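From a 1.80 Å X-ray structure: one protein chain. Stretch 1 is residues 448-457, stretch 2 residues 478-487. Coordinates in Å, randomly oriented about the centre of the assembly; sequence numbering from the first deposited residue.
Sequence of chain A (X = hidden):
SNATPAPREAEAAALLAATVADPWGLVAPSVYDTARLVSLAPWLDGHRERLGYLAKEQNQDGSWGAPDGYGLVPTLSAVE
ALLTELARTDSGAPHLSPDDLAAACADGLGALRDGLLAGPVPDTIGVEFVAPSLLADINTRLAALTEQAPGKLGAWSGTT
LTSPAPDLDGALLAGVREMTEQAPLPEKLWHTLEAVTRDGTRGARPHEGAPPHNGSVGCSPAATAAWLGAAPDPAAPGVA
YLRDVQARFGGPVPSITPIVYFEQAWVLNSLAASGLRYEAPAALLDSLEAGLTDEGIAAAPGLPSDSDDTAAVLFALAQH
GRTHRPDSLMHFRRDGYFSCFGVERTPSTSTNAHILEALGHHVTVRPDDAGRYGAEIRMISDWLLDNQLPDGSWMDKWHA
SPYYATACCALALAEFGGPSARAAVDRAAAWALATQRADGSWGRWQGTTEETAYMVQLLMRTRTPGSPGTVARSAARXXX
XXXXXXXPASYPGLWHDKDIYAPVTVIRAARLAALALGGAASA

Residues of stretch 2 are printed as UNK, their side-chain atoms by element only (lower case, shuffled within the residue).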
# COMPACT_ATOMS: atom_id res chain seq x y z
N THR A 448 4.21 -15.75 -4.56
CA THR A 448 4.99 -14.73 -3.90
C THR A 448 5.28 -15.14 -2.47
O THR A 448 4.55 -15.91 -1.87
CB THR A 448 4.27 -13.37 -3.84
OG1 THR A 448 3.05 -13.49 -3.09
CG2 THR A 448 3.96 -12.87 -5.26
N THR A 449 6.36 -14.60 -1.94
CA THR A 449 6.70 -14.76 -0.51
C THR A 449 5.53 -14.28 0.36
O THR A 449 5.06 -15.02 1.26
CB THR A 449 7.97 -13.97 -0.19
OG1 THR A 449 9.10 -14.61 -0.81
CG2 THR A 449 8.24 -13.87 1.34
N GLU A 450 5.02 -13.06 0.07
CA GLU A 450 3.97 -12.49 0.91
C GLU A 450 2.74 -13.38 0.97
O GLU A 450 2.26 -13.75 2.04
CB GLU A 450 3.59 -11.10 0.41
CG GLU A 450 2.52 -10.41 1.25
CD GLU A 450 2.15 -9.02 0.76
OE1 GLU A 450 2.67 -8.58 -0.31
OE2 GLU A 450 1.35 -8.37 1.46
N GLU A 451 2.23 -13.77 -0.21
CA GLU A 451 0.96 -14.48 -0.26
C GLU A 451 1.09 -15.92 0.25
O GLU A 451 0.17 -16.44 0.91
CB GLU A 451 0.34 -14.42 -1.65
CG GLU A 451 0.08 -12.98 -2.12
CD GLU A 451 -0.18 -12.87 -3.61
OE1 GLU A 451 0.79 -12.91 -4.39
OE2 GLU A 451 -1.36 -12.71 -4.00
N THR A 452 2.22 -16.54 -0.04
CA THR A 452 2.52 -17.86 0.49
C THR A 452 2.55 -17.80 2.03
O THR A 452 1.93 -18.67 2.71
CB THR A 452 3.85 -18.39 -0.07
OG1 THR A 452 3.80 -18.45 -1.51
CG2 THR A 452 4.13 -19.79 0.50
N ALA A 453 3.24 -16.81 2.56
CA ALA A 453 3.34 -16.62 4.02
C ALA A 453 1.98 -16.51 4.66
O ALA A 453 1.74 -17.16 5.71
CB ALA A 453 4.18 -15.40 4.37
N TYR A 454 1.07 -15.74 4.05
CA TYR A 454 -0.28 -15.61 4.60
C TYR A 454 -1.02 -16.95 4.68
O TYR A 454 -1.70 -17.23 5.67
CB TYR A 454 -1.14 -14.60 3.83
CG TYR A 454 -0.57 -13.18 3.83
CD1 TYR A 454 0.21 -12.70 4.88
CD2 TYR A 454 -0.89 -12.30 2.80
CE1 TYR A 454 0.71 -11.41 4.88
CE2 TYR A 454 -0.40 -11.00 2.79
CZ TYR A 454 0.40 -10.56 3.84
OH TYR A 454 0.93 -9.30 3.86
N MSE A 455 -0.91 -17.77 3.64
CA MSE A 455 -1.58 -19.06 3.62
C MSE A 455 -0.97 -20.05 4.57
O MSE A 455 -1.70 -20.83 5.21
CB MSE A 455 -1.65 -19.62 2.19
CG MSE A 455 -2.59 -18.76 1.35
SE MSE A 455 -4.45 -18.70 1.96
CE MSE A 455 -4.45 -17.05 2.99
N VAL A 456 0.34 -20.06 4.70
CA VAL A 456 0.98 -20.95 5.67
C VAL A 456 0.50 -20.60 7.10
O VAL A 456 0.12 -21.51 7.88
CB VAL A 456 2.52 -20.91 5.56
CG1 VAL A 456 3.18 -21.55 6.77
CG2 VAL A 456 2.97 -21.59 4.28
N GLN A 457 0.47 -19.31 7.42
CA GLN A 457 -0.06 -18.85 8.71
C GLN A 457 -1.50 -19.26 8.93
O GLN A 457 -1.83 -19.77 10.01
CB GLN A 457 -0.01 -17.34 8.84
CG GLN A 457 1.38 -16.78 8.97
CD GLN A 457 1.36 -15.29 9.24
OE1 GLN A 457 0.64 -14.83 10.14
NE2 GLN A 457 2.15 -14.54 8.48
N UNK A 478 4.29 -25.06 1.36
CA UNK A 478 4.37 -23.59 1.47
C UNK A 478 5.70 -23.17 2.05
O UNK A 478 6.41 -22.34 1.48
N UNK A 479 6.07 -23.79 3.17
CA UNK A 479 7.34 -23.51 3.81
C UNK A 479 8.54 -23.84 2.93
O UNK A 479 9.51 -23.07 2.85
c UNK A 479 7.46 -24.21 5.18
s UNK A 479 6.45 -23.46 6.46
N UNK A 480 8.47 -24.97 2.24
CA UNK A 480 9.48 -25.33 1.25
C UNK A 480 9.65 -24.24 0.20
O UNK A 480 10.76 -23.86 -0.13
o UNK A 480 8.67 -28.89 1.09
o UNK A 480 9.90 -27.76 2.52
c UNK A 480 9.25 -27.85 1.45
c UNK A 480 9.11 -26.64 0.55
N UNK A 481 8.53 -23.72 -0.32
CA UNK A 481 8.61 -22.63 -1.28
C UNK A 481 9.29 -21.39 -0.71
O UNK A 481 10.08 -20.72 -1.39
c UNK A 481 7.22 -22.29 -1.83
N UNK A 482 8.97 -21.06 0.54
CA UNK A 482 9.57 -19.89 1.17
C UNK A 482 11.07 -20.04 1.37
O UNK A 482 11.83 -19.07 1.22
c UNK A 482 8.88 -19.61 2.52
c UNK A 482 7.42 -19.17 2.46
c UNK A 482 7.27 -17.81 1.76
c UNK A 482 6.84 -19.09 3.87
N UNK A 483 11.50 -21.26 1.73
CA UNK A 483 12.91 -21.57 1.91
C UNK A 483 13.66 -21.61 0.59
O UNK A 483 14.84 -21.33 0.56
c UNK A 483 12.47 -24.29 4.66
c UNK A 483 13.07 -22.91 2.63
c UNK A 483 13.56 -22.04 4.94
c UNK A 483 12.62 -22.89 4.09
N UNK A 484 12.98 -21.97 -0.49
CA UNK A 484 13.63 -22.13 -1.78
C UNK A 484 14.02 -20.80 -2.41
O UNK A 484 14.96 -20.74 -3.21
c UNK A 484 12.73 -22.91 -2.73
N UNK A 485 13.29 -19.73 -2.08
CA UNK A 485 13.52 -18.46 -2.71
C UNK A 485 13.01 -17.33 -1.82
O UNK A 485 11.86 -17.36 -1.39
c UNK A 485 12.80 -18.39 -4.06
n UNK A 485 12.23 -16.11 -4.95
c UNK A 485 14.23 -16.80 -5.50
c UNK A 485 13.11 -17.17 -4.84
c UNK A 485 12.78 -15.16 -5.68
n UNK A 485 13.99 -15.55 -6.03
N UNK A 486 13.89 -16.38 -1.55
CA UNK A 486 13.53 -15.18 -0.82
C UNK A 486 14.37 -14.05 -1.32
O UNK A 486 15.59 -14.04 -1.11
c UNK A 486 13.14 -14.22 1.49
c UNK A 486 13.74 -15.36 0.68
o UNK A 486 12.02 -13.78 1.14
o UNK A 486 13.79 -13.75 2.44
N UNK A 487 13.73 -13.10 -1.99
CA UNK A 487 14.46 -11.98 -2.56
C UNK A 487 13.70 -10.70 -2.23
O UNK A 487 12.92 -10.23 -3.05
o UNK A 487 16.30 -10.48 -4.04
o UNK A 487 15.20 -10.67 -5.88
c UNK A 487 15.43 -11.02 -4.71
c UNK A 487 14.61 -12.14 -4.09
O HOH W 1 10.94 -13.72 -2.72
O HOH W 2 10.54 -16.39 0.77

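Position 478 has no side-chain atoms, and its CA lies 3.7 Å from Val456 CG2 while its O lies 3.6 Å from Thr452 CG2. It is Gly478. A CB built here would point at stretch 1 and sit 2.4 Å from Val456 CG2, a clash, so the bare backbone is what lets the helices come this close.

Position 479 carries one carbon followed by one sulfur; the sulfur, 3.8 Å from Val456 CG1, makes an apolar contact. This is Cys479, with chi1 in the m well.

At position 480 two carbons lead to a pair of oxygens, a short carboxylate that turns to solvent and touches nothing on stretch 1: Asp480. Position 481 has a single carbon, its CB, which points toward stretch 1 but stays 4.6 Å from Thr452 CG2; the residue is Ala481.

Position 482 has four carbons, forked at the second. The fork itself lies 3.9 Å from Thr452 CG2, and one terminal carbon packs 3.6 Å from Thr449 O. The chain is that of Leu482, and the terminal carbon is CD2, which also lies 4.1 Å from Thr449 CG2. Although its CA-to-CB bond points sideways, chi angles in m and t bring the end nearer to stretch 1.

Position 483 repeats the four carbons and the fork at the second, but out of reach of stretch 1 and exposed: Leu483. Position 484, one carbon, is likewise exposed and is Ala484.

Position 485 bears one carbon and a five-membered ring of three carbons and two nitrogens, and is therefore His485. It is the first residue to leave helical phi/psi, and its ring stays clear of stretch 1.

Position 486 has two carbons, the second holding two oxygens, one of them 3.6 Å from Thr449 OG1. This is Asp486, and the oxygen is OD1. Position 487 has the same two carbons and two oxygens, but the end of its side chain leads away: Asp487.

The two helices run nearly antiparallel, at 149°, with their axes 9.5 Å apart at closest approach. Thr449, Thr452 and Val456 form the packing surface of stretch 1, on which Leu482, Cys479 and the bare Gly478 settle. No direct hydrogen bond crosses the contact. Instead, Thr449 OG1 hydrogen-bonds to two waters, each at 2.8 Å: water 1 accepts from Asp487 N at 2.9 Å, and water 2 donates to His485 O at 2.7 Å. Close apolar packing along the helices thus gives way to water bridges where stretch 2 leaves its helix.

Stretch 2 (478-487) GCDALLAHDD
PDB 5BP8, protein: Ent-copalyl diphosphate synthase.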